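Local structure of ATP-dependent RNA helicase HrpB (Escherichia coli, 6EUD) at residues Asp433-Thr438 / Ser488-Pro493; Ser759-Pro764 / Gly788-His793; Ser217-Leu222 / Asn276-Ser281; Asp81-Arg86 / Leu99-Glu104; Tyr650-Val655 / Gly692-Gly697. The protein hydrolyses ATP to ADP and phosphate as a DExH-box RNA helicase of the DEAH/RHA type that binds single-stranded RNA. All coordinates share one frame; numbering follows the deposited sequence.

Contact 1: residues Asp433-Thr438 / Ser488-Pro493; sequences DDEAAT and SSLIAP
The first turns of helix 433-447 pack against the 3-10 turn that leads into helix 491-498, with Leu490 and Ile491 meeting Glu435 and Thr438. Leu490 does most of the touching with one branch. Its CD1 comes down beside the helix backbone, 3.9 Å from Glu435 N, and also lies 4.0 Å from Glu435 CG and 3.9 Å from Thr438 OG1. The side chains of Glu435 and Thr438 each run at about a right angle to that of Leu490. On Thr438, the methyl CG2 stands anti to the backbone N and meets Ile491 CG1 at 3.7 Å, while OG1 sits beside the backbone N (chi1 -55°) and bonds back to Asp434 O at 2.8 Å. Thr438 N reaches the same oxygen from the opposite face of the carbonyl plane, so two donors grip it. Thr438 OG1 in turn takes a hydrogen bond from Asp487 N, which ties the helix to the chain just before the 3-10 turn. The acidic ends turn elsewhere: Asp434 OD1 bonds to Glu485 N, and Glu435 OE1 to Lys431 N. Phe461 of helix 457-462 touches both Thr438 and Ile491. No hydrogen bond links the two segments directly. Packing of a helix start on a 3-10 turn and the helix after it is consistent with the helical-bundle domain that comes after the RecA-like and winged-helix domains in DEAH/RHA helicases.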
# COMPACT_ATOMS: atom_id res chain seq x y z
N ASP A 433 17.61 31.80 0.41
CA ASP A 433 18.15 31.23 1.62
C ASP A 433 17.26 31.48 2.84
O ASP A 433 17.31 30.73 3.80
CB ASP A 433 19.56 31.75 1.85
CG ASP A 433 20.51 31.37 0.70
OD1 ASP A 433 20.12 30.53 -0.14
OD2 ASP A 433 21.65 31.91 0.65
N ASP A 434 16.40 32.49 2.78
CA ASP A 434 15.46 32.75 3.87
C ASP A 434 14.30 31.76 3.81
O ASP A 434 13.88 31.21 4.83
CB ASP A 434 14.96 34.20 3.82
CG ASP A 434 16.05 35.22 4.25
OD1 ASP A 434 17.10 34.81 4.79
OD2 ASP A 434 15.85 36.44 4.07
N GLU A 435 13.80 31.51 2.61
CA GLU A 435 12.82 30.45 2.39
C GLU A 435 13.44 29.11 2.74
O GLU A 435 12.76 28.24 3.28
CB GLU A 435 12.31 30.44 0.95
CG GLU A 435 11.32 31.57 0.65
CD GLU A 435 10.69 31.49 -0.74
OE1 GLU A 435 10.99 30.53 -1.50
OE2 GLU A 435 9.91 32.41 -1.08
N ALA A 436 14.72 28.95 2.44
CA ALA A 436 15.40 27.70 2.77
C ALA A 436 15.39 27.45 4.28
O ALA A 436 14.95 26.37 4.72
CB ALA A 436 16.81 27.71 2.24
N ALA A 437 15.86 28.42 5.07
CA ALA A 437 15.92 28.29 6.52
C ALA A 437 14.51 28.05 7.10
O ALA A 437 14.34 27.28 8.05
CB ALA A 437 16.55 29.52 7.15
N THR A 438 13.51 28.70 6.52
CA THR A 438 12.13 28.49 6.94
C THR A 438 11.71 27.04 6.69
O THR A 438 11.17 26.37 7.58
CB THR A 438 11.17 29.46 6.23
OG1 THR A 438 11.61 30.81 6.44
CG2 THR A 438 9.76 29.29 6.75
N SER A 488 8.17 33.32 9.49
CA SER A 488 6.89 32.61 9.49
C SER A 488 6.00 33.03 8.32
O SER A 488 5.16 32.27 7.87
CB SER A 488 6.15 32.84 10.81
OG SER A 488 5.87 34.21 10.97
N SER A 489 6.19 34.24 7.83
CA SER A 489 5.40 34.68 6.68
C SER A 489 5.78 33.92 5.42
O SER A 489 5.14 34.08 4.40
CB SER A 489 5.56 36.18 6.44
OG SER A 489 6.83 36.50 5.86
N LEU A 490 6.83 33.11 5.48
CA LEU A 490 7.25 32.38 4.28
C LEU A 490 6.80 30.92 4.31
O LEU A 490 7.09 30.16 3.38
CB LEU A 490 8.77 32.43 4.13
CG LEU A 490 9.38 33.82 3.95
CD1 LEU A 490 10.91 33.72 3.99
CD2 LEU A 490 8.89 34.45 2.63
N ILE A 491 6.10 30.54 5.37
CA ILE A 491 5.75 29.15 5.62
C ILE A 491 4.66 28.65 4.67
O ILE A 491 4.83 27.61 4.03
CB ILE A 491 5.26 28.94 7.05
CG1 ILE A 491 6.33 29.35 8.06
CG2 ILE A 491 4.85 27.49 7.26
CD1 ILE A 491 5.88 29.24 9.49
N ALA A 492 3.57 29.41 4.57
CA ALA A 492 2.38 28.97 3.83
C ALA A 492 2.67 28.56 2.37
O ALA A 492 2.26 27.50 1.96
CB ALA A 492 1.28 30.04 3.86
N PRO A 493 3.38 29.39 1.59
CA PRO A 493 3.60 28.90 0.22
C PRO A 493 4.52 27.67 0.13
O PRO A 493 4.31 26.82 -0.74
CB PRO A 493 4.22 30.11 -0.49
CG PRO A 493 4.80 30.94 0.62
CD PRO A 493 3.91 30.75 1.80

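Contact 2: residues Ser759-Pro764 / Gly788-His793; sequences SPAQRP and GRYPKH
One methylene, CG of Pro760, lies over the faces of two aromatic rings at once, Tyr790 and His793, making a CH-pi contact with each. It stands 4.2 Å from the centroid of the Tyr790 ring, close to the ring normal, and equally near that of His793. Arg789 CG covers the opposite face of the tyrosine, offset toward the rim. At the ring edge Arg763 arrives tip to tip: its NH2 donates to Tyr790 OH over 2.9 Å in a nearly straight bond (172°), with guanidinium and ring almost coplanar, 9° apart. Ser759 OG lies over the centre of one face of this guanidinium, and Arg789 NH1 over the other, 3.7 Å from Arg763 NE. The two like charges would probably repel, an effect that solvent at this surface site is likely to weaken. Ser759 OG also accepts from Ala761 N, an ST turn. With Gln762 N bonded to Ser759 O, and Ser759 N to Arg763 O at 2.7 Å, the loop between strands 751-758 and 764-768 has the pattern of a 3:5 beta hairpin, a type I turn followed by a G1 bulge.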
# COMPACT_ATOMS: atom_id res chain seq x y z
N SER A 759 -41.61 -20.43 -37.33
CA SER A 759 -42.52 -20.87 -38.39
C SER A 759 -42.70 -19.78 -39.46
O SER A 759 -42.24 -18.65 -39.27
CB SER A 759 -43.86 -21.23 -37.75
OG SER A 759 -44.54 -20.05 -37.38
N PRO A 760 -43.37 -20.10 -40.59
CA PRO A 760 -43.70 -19.07 -41.58
C PRO A 760 -44.36 -17.83 -41.01
O PRO A 760 -44.21 -16.75 -41.57
CB PRO A 760 -44.68 -19.78 -42.50
CG PRO A 760 -44.21 -21.18 -42.49
CD PRO A 760 -43.76 -21.43 -41.07
N ALA A 761 -45.08 -18.01 -39.91
CA ALA A 761 -45.78 -16.92 -39.24
C ALA A 761 -44.92 -16.33 -38.12
O ALA A 761 -45.45 -15.59 -37.29
CB ALA A 761 -47.13 -17.38 -38.71
N GLN A 762 -43.61 -16.64 -38.11
CA GLN A 762 -42.64 -15.91 -37.30
C GLN A 762 -42.88 -16.19 -35.83
O GLN A 762 -42.44 -15.46 -34.95
CB GLN A 762 -42.70 -14.43 -37.71
CG GLN A 762 -41.73 -14.11 -38.86
CD GLN A 762 -40.51 -13.29 -38.37
OE1 GLN A 762 -39.31 -13.69 -38.57
NE2 GLN A 762 -40.82 -12.01 -38.03
N ARG A 763 -43.44 -17.39 -35.63
CA ARG A 763 -43.75 -18.05 -34.36
C ARG A 763 -42.63 -19.05 -34.01
O ARG A 763 -42.33 -19.94 -34.81
CB ARG A 763 -45.10 -18.77 -34.49
CG ARG A 763 -45.60 -19.52 -33.26
CD ARG A 763 -46.93 -20.25 -33.57
NE ARG A 763 -46.81 -21.35 -34.54
CZ ARG A 763 -47.22 -21.33 -35.82
NH1 ARG A 763 -47.07 -22.40 -36.59
NH2 ARG A 763 -47.79 -20.25 -36.33
N PRO A 764 -42.01 -18.90 -32.82
CA PRO A 764 -40.91 -19.71 -32.28
C PRO A 764 -41.22 -21.20 -32.18
O PRO A 764 -42.07 -21.62 -31.39
CB PRO A 764 -40.68 -19.11 -30.88
CG PRO A 764 -41.93 -18.36 -30.57
CD PRO A 764 -42.43 -17.85 -31.88
N GLY A 788 -49.05 -29.89 -40.85
CA GLY A 788 -50.44 -29.70 -40.45
C GLY A 788 -50.96 -28.28 -40.52
O GLY A 788 -52.08 -28.05 -40.98
N ARG A 789 -50.17 -27.31 -40.05
CA ARG A 789 -50.64 -25.93 -40.02
C ARG A 789 -50.25 -25.17 -41.28
O ARG A 789 -50.83 -24.14 -41.60
CB ARG A 789 -50.12 -25.22 -38.78
CG ARG A 789 -50.82 -23.90 -38.50
CD ARG A 789 -50.51 -23.45 -37.09
NE ARG A 789 -50.85 -24.48 -36.13
CZ ARG A 789 -50.56 -24.42 -34.83
NH1 ARG A 789 -49.90 -23.37 -34.36
NH2 ARG A 789 -50.91 -25.40 -34.02
N TYR A 790 -49.25 -25.69 -42.00
CA TYR A 790 -48.84 -25.08 -43.27
C TYR A 790 -48.54 -26.13 -44.33
O TYR A 790 -47.38 -26.30 -44.73
CB TYR A 790 -47.61 -24.18 -43.06
CG TYR A 790 -47.82 -23.11 -42.01
CD1 TYR A 790 -48.57 -21.98 -42.30
CD2 TYR A 790 -47.27 -23.23 -40.74
CE1 TYR A 790 -48.78 -21.00 -41.35
CE2 TYR A 790 -47.47 -22.26 -39.78
CZ TYR A 790 -48.23 -21.14 -40.09
OH TYR A 790 -48.44 -20.17 -39.14
N PRO A 791 -49.58 -26.83 -44.81
CA PRO A 791 -49.40 -27.92 -45.77
C PRO A 791 -48.97 -27.42 -47.14
O PRO A 791 -48.62 -28.23 -48.01
CB PRO A 791 -50.79 -28.57 -45.83
CG PRO A 791 -51.73 -27.45 -45.53
CD PRO A 791 -51.00 -26.55 -44.54
N LYS A 792 -48.99 -26.10 -47.33
CA LYS A 792 -48.64 -25.50 -48.61
C LYS A 792 -47.12 -25.33 -48.75
O LYS A 792 -46.63 -25.00 -49.83
CB LYS A 792 -49.35 -24.15 -48.76
CG LYS A 792 -50.85 -24.24 -48.58
CD LYS A 792 -51.58 -23.05 -49.16
CE LYS A 792 -53.08 -23.29 -49.14
NZ LYS A 792 -53.83 -22.21 -49.82
N HIS A 793 -46.39 -25.57 -47.67
CA HIS A 793 -44.93 -25.54 -47.72
C HIS A 793 -44.33 -26.94 -47.81
O HIS A 793 -44.92 -27.91 -47.34
CB HIS A 793 -44.35 -24.84 -46.48
CG HIS A 793 -44.53 -23.36 -46.49
ND1 HIS A 793 -45.71 -22.76 -46.11
CD2 HIS A 793 -43.69 -22.36 -46.83
CE1 HIS A 793 -45.59 -21.45 -46.22
NE2 HIS A 793 -44.37 -21.18 -46.65

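Contact 3: residues Ser217-Leu222 / Asn276-Ser281; sequences SLLLFL and NIAETS
The end of strand 217-221 and the loop 276-281 come closest at Phe221 and Asn276, whose CA atoms are 6.4 Å apart, and a water bridges the backbones of Leu222 and Asn276, with no direct hydrogen bond between the segments. That water donates to Leu222 O at 3.0 Å and accepts a weak bond from Asn276 N. Phe221 carries the side-chain contact. Glu279 N, itself bonded to Asn276 O at 3.0 Å, lies at the ring edge, 3.6 Å from Phe221 CE2, and Ala278 CB, equally near CE2, meets the ring obliquely. Leu219 CG covers one face of the ring, 4.0 Å above its plane, and Leu219 CD1 reaches Ala278 CB at 4.3 Å. An alanine at Phe221 would probably open a gap beside Ala278 and Leu219, with Leu219 CD1 left as the apolar neighbour of Ala278 CB. The loop sequence is that of helicase motif V, and it faces the nucleotide site of the other RecA-like domain: Thr280 OG1 bonds to His129 NE2 of the DEFH box, and Ser281 O to Thr32 OG1 of the predicted ATP site. Strand 217-221 lies between strands 269-274 and 287-302, with helix 199-213 against Leu218 and Leu220, while helix 317-325 holds the loop through a salt bridge from Arg323 NE to Glu279 OE1.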
# COMPACT_ATOMS: atom_id res chain seq x y z
N SER A 217 6.29 -16.92 36.98
CA SER A 217 6.14 -15.55 36.52
C SER A 217 5.55 -15.56 35.13
O SER A 217 5.65 -16.56 34.39
CB SER A 217 7.48 -14.80 36.52
OG SER A 217 7.85 -14.48 37.85
N LEU A 218 4.93 -14.44 34.78
CA LEU A 218 4.03 -14.37 33.66
C LEU A 218 4.36 -13.19 32.78
O LEU A 218 4.58 -12.08 33.27
CB LEU A 218 2.58 -14.27 34.18
CG LEU A 218 1.40 -14.35 33.21
CD1 LEU A 218 0.13 -14.84 33.94
CD2 LEU A 218 1.16 -12.99 32.60
N LEU A 219 4.38 -13.44 31.46
CA LEU A 219 4.62 -12.40 30.46
C LEU A 219 3.34 -12.14 29.67
O LEU A 219 2.78 -13.04 29.02
CB LEU A 219 5.76 -12.80 29.51
CG LEU A 219 6.09 -11.84 28.35
CD1 LEU A 219 6.50 -10.41 28.82
CD2 LEU A 219 7.19 -12.46 27.48
N LEU A 220 2.87 -10.91 29.73
CA LEU A 220 1.62 -10.51 29.11
C LEU A 220 1.89 -9.59 27.92
O LEU A 220 2.43 -8.50 28.10
CB LEU A 220 0.74 -9.81 30.15
CG LEU A 220 -0.52 -9.08 29.70
CD1 LEU A 220 -1.46 -10.01 28.93
CD2 LEU A 220 -1.22 -8.47 30.92
N PHE A 221 1.51 -10.03 26.72
CA PHE A 221 1.69 -9.22 25.51
C PHE A 221 0.46 -8.37 25.27
O PHE A 221 -0.64 -8.89 25.23
CB PHE A 221 1.97 -10.09 24.27
CG PHE A 221 3.34 -10.76 24.29
CD1 PHE A 221 3.49 -12.11 24.64
CD2 PHE A 221 4.49 -10.04 23.94
CE1 PHE A 221 4.75 -12.74 24.64
CE2 PHE A 221 5.76 -10.66 23.94
CZ PHE A 221 5.89 -12.00 24.29
N LEU A 222 0.66 -7.06 25.10
CA LEU A 222 -0.41 -6.10 24.84
C LEU A 222 -0.07 -5.24 23.61
O LEU A 222 1.09 -5.20 23.19
CB LEU A 222 -0.63 -5.24 26.09
CG LEU A 222 -1.19 -6.10 27.21
CD1 LEU A 222 -1.26 -5.37 28.55
CD2 LEU A 222 -2.57 -6.61 26.78
N ASN A 276 5.12 -6.14 21.73
CA ASN A 276 5.81 -7.24 21.04
C ASN A 276 7.33 -7.08 20.89
O ASN A 276 7.99 -7.90 20.26
CB ASN A 276 5.18 -7.51 19.66
CG ASN A 276 5.18 -6.30 18.77
OD1 ASN A 276 5.74 -5.25 19.09
ND2 ASN A 276 4.53 -6.44 17.62
N ILE A 277 7.90 -6.06 21.51
CA ILE A 277 9.35 -5.99 21.61
C ILE A 277 9.87 -7.16 22.45
O ILE A 277 11.05 -7.52 22.37
CB ILE A 277 9.83 -4.67 22.22
CG1 ILE A 277 9.59 -4.67 23.73
CG2 ILE A 277 9.10 -3.51 21.56
CD1 ILE A 277 10.35 -3.60 24.45
N ALA A 278 9.00 -7.76 23.25
CA ALA A 278 9.40 -8.91 24.07
C ALA A 278 9.28 -10.21 23.27
O ALA A 278 9.69 -11.28 23.74
CB ALA A 278 8.57 -8.97 25.34
N GLU A 279 8.74 -10.12 22.07
CA GLU A 279 8.47 -11.29 21.25
C GLU A 279 9.74 -11.96 20.73
O GLU A 279 9.83 -13.19 20.70
CB GLU A 279 7.54 -10.92 20.09
CG GLU A 279 6.99 -12.11 19.31
CD GLU A 279 6.15 -11.70 18.11
OE1 GLU A 279 5.12 -11.00 18.29
OE2 GLU A 279 6.53 -12.08 16.97
N THR A 280 10.72 -11.16 20.31
CA THR A 280 11.95 -11.69 19.72
C THR A 280 13.18 -10.89 20.13
O THR A 280 14.25 -11.46 20.31
CB THR A 280 11.90 -11.72 18.16
OG1 THR A 280 11.80 -10.38 17.66
CG2 THR A 280 10.73 -12.55 17.64
N SER A 281 13.03 -9.57 20.26
CA SER A 281 14.18 -8.67 20.44
C SER A 281 14.68 -8.57 21.88
O SER A 281 15.84 -8.24 22.13
CB SER A 281 13.82 -7.26 19.97
OG SER A 281 12.99 -6.61 20.91
O HOH W 1 2.37 -6.22 20.67

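Contact 4: residues Asp81-Arg86 / Leu99-Glu104; sequences DTVGYR and LEVVTE
The guanidinium of Arg86 meets the carboxylate of Glu100 with its edge, the two planes 60° apart, on neighbouring parallel strands of the first RecA-like domain. NE and NH2 grip the acid side-on, one oxygen each: NE to Glu100 OE1 at 3.0 Å and NH2 to Glu100 OE2 at 3.1 Å. Both acceptors lie near the guanidinium plane, yet both nitrogens stand above the carboxylate plane, by 61° at OE1. Arg86 has CG anti to the carbonyl carbon (chi1 -64°) and runs extended to bring NE to Glu100. Replacing Arg86 by an alanine would probably leave the buried carboxylate of Glu100 without its ion-pair mate. Helix 106-113 lies over the face that carries Arg86, Glu100 and Val102, with Met110 touching the last two. The strands pair in parallel register, Val83 with Leu99 through Arg86 with Val102. Gly84 N donates to Leu99 O at 2.7 Å and Gly84 O accepts from Val101 N at 2.6 Å; Arg86 N bonds to Val101 O. Strand 53-57 flanks 99-102 on its other edge. Val83, Tyr85, Leu99 and Val101 point to the opposite face, where the two valines and Leu99 touch helix 61-74; the Val101 side chain lies about 8 Å from that of Ser37 in the predicted ATP site. On that face Val83 and Leu99 lie side by side, with CG1 of Val83 3.6 Å from CD1 of Leu99.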
# COMPACT_ATOMS: atom_id res chain seq x y z
N ASP A 81 35.50 4.31 18.27
CA ASP A 81 36.86 3.83 18.15
C ASP A 81 36.90 2.30 17.96
O ASP A 81 36.55 1.57 18.86
CB ASP A 81 37.64 4.33 19.41
CG ASP A 81 38.94 3.56 19.70
OD1 ASP A 81 39.48 2.93 18.78
OD2 ASP A 81 39.45 3.66 20.85
N THR A 82 37.34 1.85 16.78
CA THR A 82 37.33 0.46 16.27
C THR A 82 35.93 -0.14 16.11
O THR A 82 35.71 -0.94 15.22
CB THR A 82 38.13 -0.52 17.12
OG1 THR A 82 37.93 -0.25 18.51
CG2 THR A 82 39.59 -0.41 16.79
N VAL A 83 35.02 0.21 17.02
CA VAL A 83 33.60 -0.08 16.82
C VAL A 83 32.93 1.26 16.85
O VAL A 83 33.07 2.00 17.83
CB VAL A 83 33.00 -1.01 17.91
CG1 VAL A 83 31.49 -1.18 17.68
CG2 VAL A 83 33.72 -2.35 17.95
N GLY A 84 32.24 1.59 15.77
CA GLY A 84 31.58 2.87 15.68
C GLY A 84 30.10 2.72 15.35
O GLY A 84 29.61 1.60 15.15
N TYR A 85 29.40 3.84 15.32
CA TYR A 85 27.99 3.86 14.98
C TYR A 85 27.65 5.13 14.18
O TYR A 85 28.38 6.13 14.25
CB TYR A 85 27.12 3.77 16.26
CG TYR A 85 27.22 4.95 17.20
CD1 TYR A 85 26.48 6.11 16.98
CD2 TYR A 85 28.05 4.91 18.31
CE1 TYR A 85 26.58 7.20 17.83
CE2 TYR A 85 28.15 6.00 19.17
CZ TYR A 85 27.41 7.14 18.93
OH TYR A 85 27.50 8.22 19.77
N ARG A 86 26.57 5.07 13.40
CA ARG A 86 26.04 6.24 12.68
C ARG A 86 24.52 6.30 12.81
O ARG A 86 23.84 5.27 12.72
CB ARG A 86 26.42 6.19 11.20
CG ARG A 86 27.90 6.27 10.92
CD ARG A 86 28.17 6.14 9.44
NE ARG A 86 29.60 5.99 9.19
CZ ARG A 86 30.43 7.02 9.03
NH1 ARG A 86 29.96 8.25 9.09
NH2 ARG A 86 31.72 6.80 8.81
N LEU A 99 34.29 -1.56 12.22
CA LEU A 99 32.94 -2.05 12.42
C LEU A 99 32.02 -0.89 12.76
O LEU A 99 32.12 -0.31 13.85
CB LEU A 99 32.91 -3.12 13.52
CG LEU A 99 31.66 -3.95 13.84
CD1 LEU A 99 30.71 -3.21 14.77
CD2 LEU A 99 30.95 -4.35 12.57
N GLU A 100 31.13 -0.55 11.84
CA GLU A 100 30.18 0.53 12.06
C GLU A 100 28.78 -0.04 12.29
O GLU A 100 28.35 -0.96 11.60
CB GLU A 100 30.20 1.51 10.89
CG GLU A 100 31.55 2.20 10.71
CD GLU A 100 31.58 3.19 9.54
OE1 GLU A 100 30.61 3.23 8.76
OE2 GLU A 100 32.58 3.93 9.41
N VAL A 101 28.08 0.50 13.29
CA VAL A 101 26.73 0.06 13.62
C VAL A 101 25.74 1.16 13.27
O VAL A 101 25.59 2.12 14.01
CB VAL A 101 26.59 -0.30 15.12
CG1 VAL A 101 25.22 -0.91 15.39
CG2 VAL A 101 27.69 -1.27 15.55
N VAL A 102 25.07 1.00 12.14
CA VAL A 102 24.24 2.06 11.58
C VAL A 102 22.74 1.80 11.75
O VAL A 102 22.33 0.67 12.03
CB VAL A 102 24.55 2.25 10.08
CG1 VAL A 102 26.04 2.50 9.89
CG2 VAL A 102 24.12 1.03 9.28
N THR A 103 21.95 2.86 11.59
CA THR A 103 20.49 2.78 11.67
C THR A 103 19.82 4.02 11.09
O THR A 103 20.49 4.95 10.66
CB THR A 103 20.00 2.65 13.10
OG1 THR A 103 18.57 2.56 13.10
CG2 THR A 103 20.42 3.87 13.90
N GLU A 104 18.49 4.03 11.12
CA GLU A 104 17.69 5.17 10.65
C GLU A 104 17.99 5.61 9.21
O GLU A 104 18.13 6.81 8.94
CB GLU A 104 17.88 6.36 11.59
CG GLU A 104 17.31 6.14 12.97
CD GLU A 104 17.57 7.30 13.90
OE1 GLU A 104 16.65 7.62 14.68
OE2 GLU A 104 18.67 7.89 13.86

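Contact 5: residues Tyr650-Val655 / Gly692-Gly697; sequences YDWPAV and GLLDWG
NE1 of Trp652 donates to Leu647 O, a bond that ties the indole to the chain just past helix 631-646 while its six-membered ring approaches Leu694. CE3 of Trp652 lies 4.3 Å from Leu694 CD2, which comes in obliquely. One face of the indole is covered from within its own segment: Tyr650 CB sits 3.2 Å above the ring plane, offset toward the rim. Pro653 is the residue that meets both leucines. Its CD touches Leu694 CD2 at 3.5 Å, the closest approach between the two segments, and its CG is 4.0 Å from Leu693 CB. The side chains of Pro653 and Leu694 cross at about a right angle. CD2 is the branch of Leu694 that reaches the proline. The contact joins two interhelical connections in the C-terminal part of the chain. Residues 650-655 lie between helix 631-646 and helix 657-662. The other segment, residues 692-697, contains the short link from helix 686-692 to helix 696-705. Asp695 takes the N-cap position of the latter helix, its OD1 accepting from Met698 N. Met698 also touches Trp652, and Leu640 of helix 631-646 lies against both Leu694 and Val655, so the apolar cluster extends to the helices themselves. No hydrogen bond crosses between the segments. Val655 CG1 adds a longer contact, 4.5 Å from Leu693 CD1.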
# COMPACT_ATOMS: atom_id res chain seq x y z
N TYR A 650 -7.04 -9.55 -29.22
CA TYR A 650 -6.95 -8.21 -29.80
C TYR A 650 -7.22 -7.12 -28.77
O TYR A 650 -7.78 -7.40 -27.71
CB TYR A 650 -7.91 -8.06 -30.97
CG TYR A 650 -7.75 -9.16 -31.98
CD1 TYR A 650 -6.66 -9.19 -32.83
CD2 TYR A 650 -8.69 -10.18 -32.08
CE1 TYR A 650 -6.52 -10.19 -33.75
CE2 TYR A 650 -8.55 -11.17 -32.99
CZ TYR A 650 -7.47 -11.18 -33.83
OH TYR A 650 -7.32 -12.20 -34.75
N ASP A 651 -6.82 -5.90 -29.08
CA ASP A 651 -6.96 -4.81 -28.13
C ASP A 651 -8.27 -4.05 -28.33
O ASP A 651 -8.28 -2.96 -28.91
CB ASP A 651 -5.78 -3.85 -28.23
CG ASP A 651 -4.49 -4.48 -27.72
OD1 ASP A 651 -4.53 -5.12 -26.65
OD2 ASP A 651 -3.45 -4.33 -28.40
N TRP A 652 -9.36 -4.61 -27.83
CA TRP A 652 -10.65 -3.96 -27.94
C TRP A 652 -10.75 -2.88 -26.86
O TRP A 652 -10.28 -3.08 -25.74
CB TRP A 652 -11.80 -4.98 -27.82
CG TRP A 652 -11.64 -6.15 -28.74
CD1 TRP A 652 -11.09 -7.36 -28.43
CD2 TRP A 652 -11.96 -6.21 -30.15
NE1 TRP A 652 -11.07 -8.16 -29.54
CE2 TRP A 652 -11.59 -7.49 -30.60
CE3 TRP A 652 -12.53 -5.30 -31.05
CZ2 TRP A 652 -11.78 -7.89 -31.92
CZ3 TRP A 652 -12.71 -5.70 -32.36
CH2 TRP A 652 -12.34 -6.99 -32.78
N PRO A 653 -11.35 -1.73 -27.20
CA PRO A 653 -11.58 -0.65 -26.24
C PRO A 653 -12.59 -1.01 -25.17
O PRO A 653 -13.59 -1.67 -25.44
CB PRO A 653 -12.09 0.50 -27.11
CG PRO A 653 -12.66 -0.16 -28.28
CD PRO A 653 -11.76 -1.34 -28.55
N ALA A 654 -12.33 -0.58 -23.95
CA ALA A 654 -13.31 -0.67 -22.90
C ALA A 654 -14.47 0.26 -23.24
O ALA A 654 -14.27 1.38 -23.70
CB ALA A 654 -12.69 -0.30 -21.56
N VAL A 655 -15.69 -0.23 -23.05
CA VAL A 655 -16.88 0.53 -23.38
C VAL A 655 -17.92 0.38 -22.30
O VAL A 655 -19.11 0.48 -22.55
CB VAL A 655 -17.47 0.09 -24.74
CG1 VAL A 655 -16.54 0.49 -25.87
CG2 VAL A 655 -17.72 -1.42 -24.74
N GLY A 692 -15.20 4.93 -34.05
CA GLY A 692 -13.99 5.72 -34.19
C GLY A 692 -12.88 5.23 -33.28
O GLY A 692 -11.71 5.45 -33.57
N LEU A 693 -13.26 4.57 -32.18
CA LEU A 693 -12.27 3.97 -31.25
C LEU A 693 -11.40 2.87 -31.90
O LEU A 693 -10.37 2.49 -31.34
CB LEU A 693 -12.99 3.39 -30.02
CG LEU A 693 -13.66 4.44 -29.12
CD1 LEU A 693 -14.59 3.85 -28.07
CD2 LEU A 693 -12.60 5.27 -28.45
N LEU A 694 -11.80 2.36 -33.07
CA LEU A 694 -11.08 1.27 -33.72
C LEU A 694 -10.37 1.76 -34.94
O LEU A 694 -10.90 2.59 -35.67
CB LEU A 694 -12.04 0.16 -34.13
CG LEU A 694 -12.91 -0.46 -33.04
CD1 LEU A 694 -13.87 -1.43 -33.68
CD2 LEU A 694 -12.05 -1.17 -32.01
N ASP A 695 -9.16 1.25 -35.19
CA ASP A 695 -8.50 1.54 -36.45
C ASP A 695 -9.24 0.79 -37.57
O ASP A 695 -10.16 0.00 -37.31
CB ASP A 695 -6.99 1.19 -36.42
CG ASP A 695 -6.70 -0.28 -36.12
OD1 ASP A 695 -7.39 -1.18 -36.64
OD2 ASP A 695 -5.74 -0.54 -35.36
N TRP A 696 -8.83 1.04 -38.80
CA TRP A 696 -9.47 0.45 -39.96
C TRP A 696 -9.48 -1.08 -39.87
O TRP A 696 -10.51 -1.72 -40.13
CB TRP A 696 -8.78 0.90 -41.23
CG TRP A 696 -9.45 0.38 -42.44
CD1 TRP A 696 -10.54 0.92 -43.07
CD2 TRP A 696 -9.08 -0.77 -43.20
NE1 TRP A 696 -10.87 0.16 -44.17
CE2 TRP A 696 -9.99 -0.88 -44.27
CE3 TRP A 696 -8.06 -1.73 -43.08
CZ2 TRP A 696 -9.92 -1.91 -45.22
CZ3 TRP A 696 -8.00 -2.75 -44.02
CH2 TRP A 696 -8.91 -2.83 -45.08
N GLY A 697 -8.34 -1.64 -39.47
CA GLY A 697 -8.20 -3.08 -39.36
C GLY A 697 -9.19 -3.73 -38.41
O GLY A 697 -9.83 -4.72 -38.73

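Contacts 1, 3 and 4 are buried, contact 5 is partly so, and contact 2 lies at the surface. Contacts 3 and 4 belong to the two RecA-like domains, with nearest atoms about 13 Å apart; contact 4 joins two strands of one sheet by backbone bonds and an ion pair, whereas contact 3 backs a loop onto a strand with apolar groups and one water. Contact 1 joins two helix starts in the region that follows. Contacts 2 and 5 share the side of the chain's centre away from contacts 3 and 4. Proline is central to both, against aliphatic side chains in contact 5 and aromatic rings beside charged arginines in contact 2.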